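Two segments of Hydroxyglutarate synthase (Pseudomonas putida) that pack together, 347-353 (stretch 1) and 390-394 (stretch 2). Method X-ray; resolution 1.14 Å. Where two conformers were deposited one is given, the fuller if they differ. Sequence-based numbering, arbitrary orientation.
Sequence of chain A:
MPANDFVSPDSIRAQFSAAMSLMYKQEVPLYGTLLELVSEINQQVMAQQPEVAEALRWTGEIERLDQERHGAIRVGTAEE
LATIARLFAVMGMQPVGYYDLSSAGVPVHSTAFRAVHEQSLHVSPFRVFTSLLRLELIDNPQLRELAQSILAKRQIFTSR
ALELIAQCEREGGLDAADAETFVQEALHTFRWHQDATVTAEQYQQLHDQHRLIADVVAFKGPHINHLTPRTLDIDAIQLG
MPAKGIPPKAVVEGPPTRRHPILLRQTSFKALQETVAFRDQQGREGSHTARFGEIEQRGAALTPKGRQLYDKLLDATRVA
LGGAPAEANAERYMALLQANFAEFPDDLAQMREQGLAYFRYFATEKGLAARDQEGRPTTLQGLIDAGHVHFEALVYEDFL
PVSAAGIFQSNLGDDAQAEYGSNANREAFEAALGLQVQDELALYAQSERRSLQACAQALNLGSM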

ATOM      1  N   ASP A 347     -17.510  16.905   2.150  1.00 21.53           N
ATOM      2  CA  ASP A 347     -18.891  16.485   2.054  1.00 20.29           C
ATOM      3  C   ASP A 347     -18.923  15.476   0.909  1.00 16.92           C
ATOM      4  O   ASP A 347     -18.460  15.763  -0.191  1.00 16.03           O
ATOM      5  CB  ASP A 347     -19.732  17.722   1.765  1.00 24.45           C
ATOM      6  CG  ASP A 347     -21.172  17.401   1.515  1.00 27.17           C
ATOM      7  OD1 ASP A 347     -21.465  17.051   0.374  1.00 27.09           O
ATOM      8  OD2 ASP A 347     -21.984  17.518   2.467  1.00 32.12           O
ATOM      9  N   LEU A 348     -19.441  14.289   1.170  1.00 16.95           N
ATOM     10  CA  LEU A 348     -19.367  13.220   0.164  0.54 16.83           C
ATOM     11  C   LEU A 348     -20.154  13.573  -1.085  1.00 13.94           C
ATOM     12  O   LEU A 348     -19.708  13.290  -2.209  1.00 14.54           O
ATOM     13  CB  LEU A 348     -19.926  11.908   0.697  0.54 20.81           C
ATOM     14  CG  LEU A 348     -19.023  10.899   1.393  0.54 16.97           C
ATOM     15  CD1 LEU A 348     -19.795   9.608   1.598  0.54 15.94           C
ATOM     16  CD2 LEU A 348     -17.769  10.668   0.594  0.54 16.93           C
ATOM     17  N   ALA A 349     -21.337  14.178  -0.926  1.00 13.10           N
ATOM     18  CA  ALA A 349     -22.097  14.580  -2.095  1.00 13.56           C
ATOM     19  C   ALA A 349     -21.318  15.531  -3.009  1.00 12.68           C
ATOM     20  O   ALA A 349     -21.437  15.451  -4.242  1.00 13.18           O
ATOM     21  CB  ALA A 349     -23.452  15.154  -1.684  1.00 15.39           C
ATOM     22  N   GLN A 350     -20.615  16.512  -2.427  1.00 12.59           N
ATOM     23  CA  GLN A 350     -19.840  17.458  -3.238  1.00 12.99           C
ATOM     24  C   GLN A 350     -18.619  16.787  -3.836  1.00 12.55           C
ATOM     25  O   GLN A 350     -18.218  17.111  -4.944  1.00 14.38           O
ATOM     26  CB  GLN A 350     -19.441  18.647  -2.396  1.00 15.92           C
ATOM     27  CG  GLN A 350     -20.570  19.602  -2.157  1.00 17.87           C
ATOM     28  CD  GLN A 350     -21.011  20.387  -3.387  1.00 20.03           C
ATOM     29  OE1 GLN A 350     -20.367  20.436  -4.429  1.00 19.33           O
ATOM     30  NE2 GLN A 350     -22.111  21.062  -3.238  1.00 24.93           N
ATOM     31  N   MET A 351     -17.970  15.886  -3.090  1.00 12.66           N
ATOM     32  CA  MET A 351     -16.868  15.156  -3.670  1.00 12.36           C
ATOM     33  C   MET A 351     -17.307  14.381  -4.900  1.00 12.38           C
ATOM     34  O   MET A 351     -16.564  14.271  -5.881  1.00 14.62           O
ATOM     35  CB  MET A 351     -16.298  14.176  -2.635  1.00 12.53           C
ATOM     36  CG  MET A 351     -15.594  14.836  -1.450  1.00 14.42           C
ATOM     37  SD  MET A 351     -15.313  13.806  -0.013  1.00 14.17           S
ATOM     38  CE  MET A 351     -14.180  12.576  -0.621  1.00 15.95           C
ATOM     39  N   ARG A 352     -18.522  13.842  -4.860  1.00 12.16           N
ATOM     40  CA  ARG A 352     -19.095  13.174  -6.006  1.00 12.49           C
ATOM     41  C   ARG A 352     -19.442  14.151  -7.124  1.00 13.34           C
ATOM     42  O   ARG A 352     -19.048  13.948  -8.281  1.00 14.22           O
ATOM     43  CB  ARG A 352     -20.295  12.373  -5.546  1.00 13.62           C
ATOM     44  CG  ARG A 352     -20.971  11.659  -6.671  1.00 15.26           C
ATOM     45  CD  ARG A 352     -22.217  10.833  -6.203  1.00 14.83           C
ATOM     46  NE  ARG A 352     -23.006  10.601  -7.424  1.00 20.57           N
ATOM     47  CZ  ARG A 352     -24.041  11.287  -7.864  1.00 16.07           C
ATOM     48  NH1 ARG A 352     -24.636  12.301  -7.231  1.00 20.51           N
ATOM     49  NH2 ARG A 352     -24.597  10.889  -9.009  1.00 19.48           N
ATOM     50  N   GLU A 353     -20.228  15.178  -6.826  1.00 13.31           N
ATOM     51  CA  GLU A 353     -20.711  16.065  -7.872  1.00 12.66           C
ATOM     52  C   GLU A 353     -19.584  16.817  -8.560  1.00 13.41           C
ATOM     53  O   GLU A 353     -19.647  17.047  -9.777  1.00 16.52           O
ATOM     54  CB  GLU A 353     -21.741  17.044  -7.298  1.00 13.85           C
ATOM     55  CG  GLU A 353     -22.523  17.772  -8.317  1.00 16.24           C
ATOM     56  CD  GLU A 353     -23.617  18.568  -7.676  1.00 17.93           C
ATOM     57  OE1 GLU A 353     -24.716  18.007  -7.451  1.00 22.02           O
ATOM     58  OE2 GLU A 353     -23.377  19.758  -7.368  1.00 18.60           O
TER
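Stretch 2 390-394: HFEAL

The contact between residues 390-394 and 347-353 of hydroxyglutarate synthase is a small, almost wholly apolar packing of a strand across the first turns of a helix, centred on one aromatic ring and held without any hydrogen bond between the two segments. It illustrates a general principle: a helix spends most of its backbone hydrogen bonds on itself, so a strand laid across it packs mainly through side chains, and a few well-placed groups make the contact.

Residues 390-393 continue a strand that begins earlier in the chain, and their backbone is extended, with phi/psi of -123/149° at Phe-391 and -138/154° at Glu-392; Ala-393, at -63/148°, closes the strand portion before Leu-394. The strand runs nearly perpendicular to helix 348-353, at 83° between their N-to-C directions, and the axes approach to 9.6 Å. That spacing leaves room for a layer of side chains between the backbones; even the nearest CA atoms, those of Leu-348 and Ala-393, are 7.8 Å apart. In all, 260 Å² is buried, counting both sides.

The alternation expected of an extended chain sets the pattern. Phe-391 and Ala-393 direct their CA-to-CB bonds toward the helix, whereas that of Glu-392 points away. Phe-391, with chi1 near +65° (p), contributes the largest covered area. Over one face of its ring lies the aliphatic part of Arg-352, whose CD is 3.8 Å from the centroid of the Phe-391 ring and only 5° off the normal, a CH-pi contact of nearly ideal placement. The guanidinium lies farther out, with Arg-352 CZ 5.4 Å from the same centroid, so any cation-pi attraction is weak at most; Arg-352 NE and NH1 find hydrogen bonds elsewhere in the structure. The ring edge meets the helix backbone: Phe-391 CE1 is 4.0 Å from Leu-348 O, and Phe-391 CZ is 4.2 Å from Ala-349 CA.

Leu-348 carries the contact along the strand. Leu-348 CB is 4.2 Å from Phe-391 CE1, while Leu-348 CD2 is 4.5 Å from Ala-393 CB, a looser apolar approach. Although Glu-392 starts away from the helix, its side chain, m at both chi1 and chi2, brings Glu-392 OE1 to 3.9 Å from Leu-348 CD1. Glu-392 OE2 accepts a 2.7 Å hydrogen bond from His-390 NE2 within the strand.

Asp-347 OD1 caps the start of the helix by accepting from Gln-350 N at 3.0 Å, and Arg-352 N donates to Leu-348 O at 3.0 Å, linking two residues that Phe-391 touches.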

ATOM      1  N   HIS A 390     -27.423   3.861  -3.027  1.00  9.40           N
ATOM      2  CA  HIS A 390     -26.535   4.421  -2.019  1.00  9.67           C
ATOM      3  C   HIS A 390     -25.109   4.421  -2.573  1.00  9.51           C
ATOM      4  O   HIS A 390     -24.736   3.499  -3.274  1.00 11.80           O
ATOM      5  CB  HIS A 390     -26.581   3.501  -0.778  1.00 11.16           C
ATOM      6  CG  HIS A 390     -25.765   3.998   0.353  1.00 11.91           C
ATOM      7  ND1 HIS A 390     -26.234   4.928   1.242  1.00 14.60           N
ATOM      8  CD2 HIS A 390     -24.485   3.752   0.693  1.00 12.19           C
ATOM      9  CE1 HIS A 390     -25.281   5.199   2.128  1.00 14.59           C
ATOM     10  NE2 HIS A 390     -24.195   4.525   1.789  1.00 13.00           N
ATOM     11  N   PHE A 391     -24.337   5.455  -2.270  1.00  9.55           N
ATOM     12  CA  PHE A 391     -22.957   5.528  -2.699  1.00  9.73           C
ATOM     13  C   PHE A 391     -21.997   5.691  -1.533  1.00  9.70           C
ATOM     14  O   PHE A 391     -22.324   6.296  -0.505  1.00 11.04           O
ATOM     15  CB  PHE A 391     -22.745   6.613  -3.767  1.00 11.63           C
ATOM     16  CG  PHE A 391     -22.978   8.025  -3.297  1.00 11.32           C
ATOM     17  CD1 PHE A 391     -21.955   8.806  -2.780  1.00 17.08           C
ATOM     18  CD2 PHE A 391     -24.200   8.608  -3.400  1.00 14.84           C
ATOM     19  CE1 PHE A 391     -22.209  10.130  -2.404  1.00 17.72           C
ATOM     20  CE2 PHE A 391     -24.436   9.913  -2.984  1.00 16.69           C
ATOM     21  CZ  PHE A 391     -23.430  10.657  -2.490  1.00 16.69           C
ATOM     22  N   GLU A 392     -20.805   5.148  -1.714  1.00  8.79           N
ATOM     23  CA  GLU A 392     -19.693   5.349  -0.795  1.00  9.07           C
ATOM     24  C   GLU A 392     -18.440   5.555  -1.611  1.00  9.08           C
ATOM     25  O   GLU A 392     -18.343   5.053  -2.735  1.00  9.54           O
ATOM     26  CB  GLU A 392     -19.471   4.176   0.156  1.00 11.35           C
ATOM     27  CG  GLU A 392     -20.595   3.880   1.171  1.00 12.06           C
ATOM     28  CD  GLU A 392     -20.795   4.950   2.251  1.00 11.28           C
ATOM     29  OE1 GLU A 392     -19.939   5.841   2.424  1.00 12.33           O
ATOM     30  OE2 GLU A 392     -21.832   4.832   2.959  1.00 14.12           O
ATOM     31  N   ALA A 393     -17.458   6.248  -1.044  1.00  9.40           N
ATOM     32  CA  ALA A 393     -16.207   6.383  -1.759  1.00  9.96           C
ATOM     33  C   ALA A 393     -15.532   5.032  -1.957  1.00  9.98           C
ATOM     34  O   ALA A 393     -15.619   4.128  -1.126  1.00 10.19           O
ATOM     35  CB  ALA A 393     -15.265   7.320  -1.016  1.00 12.28           C
ATOM     36  N   LEU A 394     -14.832   4.926  -3.078  1.00  9.13           N
ATOM     37  CA  LEU A 394     -13.989   3.782  -3.392  1.00  8.96           C
ATOM     38  C   LEU A 394     -12.678   3.908  -2.649  1.00  8.70           C
ATOM     39  O   LEU A 394     -11.989   4.912  -2.829  1.00 10.15           O
ATOM     40  CB  LEU A 394     -13.742   3.775  -4.891  1.00  9.23           C
ATOM     41  CG  LEU A 394     -12.863   2.630  -5.405  1.00  9.78           C
ATOM     42  CD1 LEU A 394     -13.443   1.290  -5.142  1.00 11.77           C
ATOM     43  CD2 LEU A 394     -12.573   2.863  -6.893  1.00 14.11           C
TER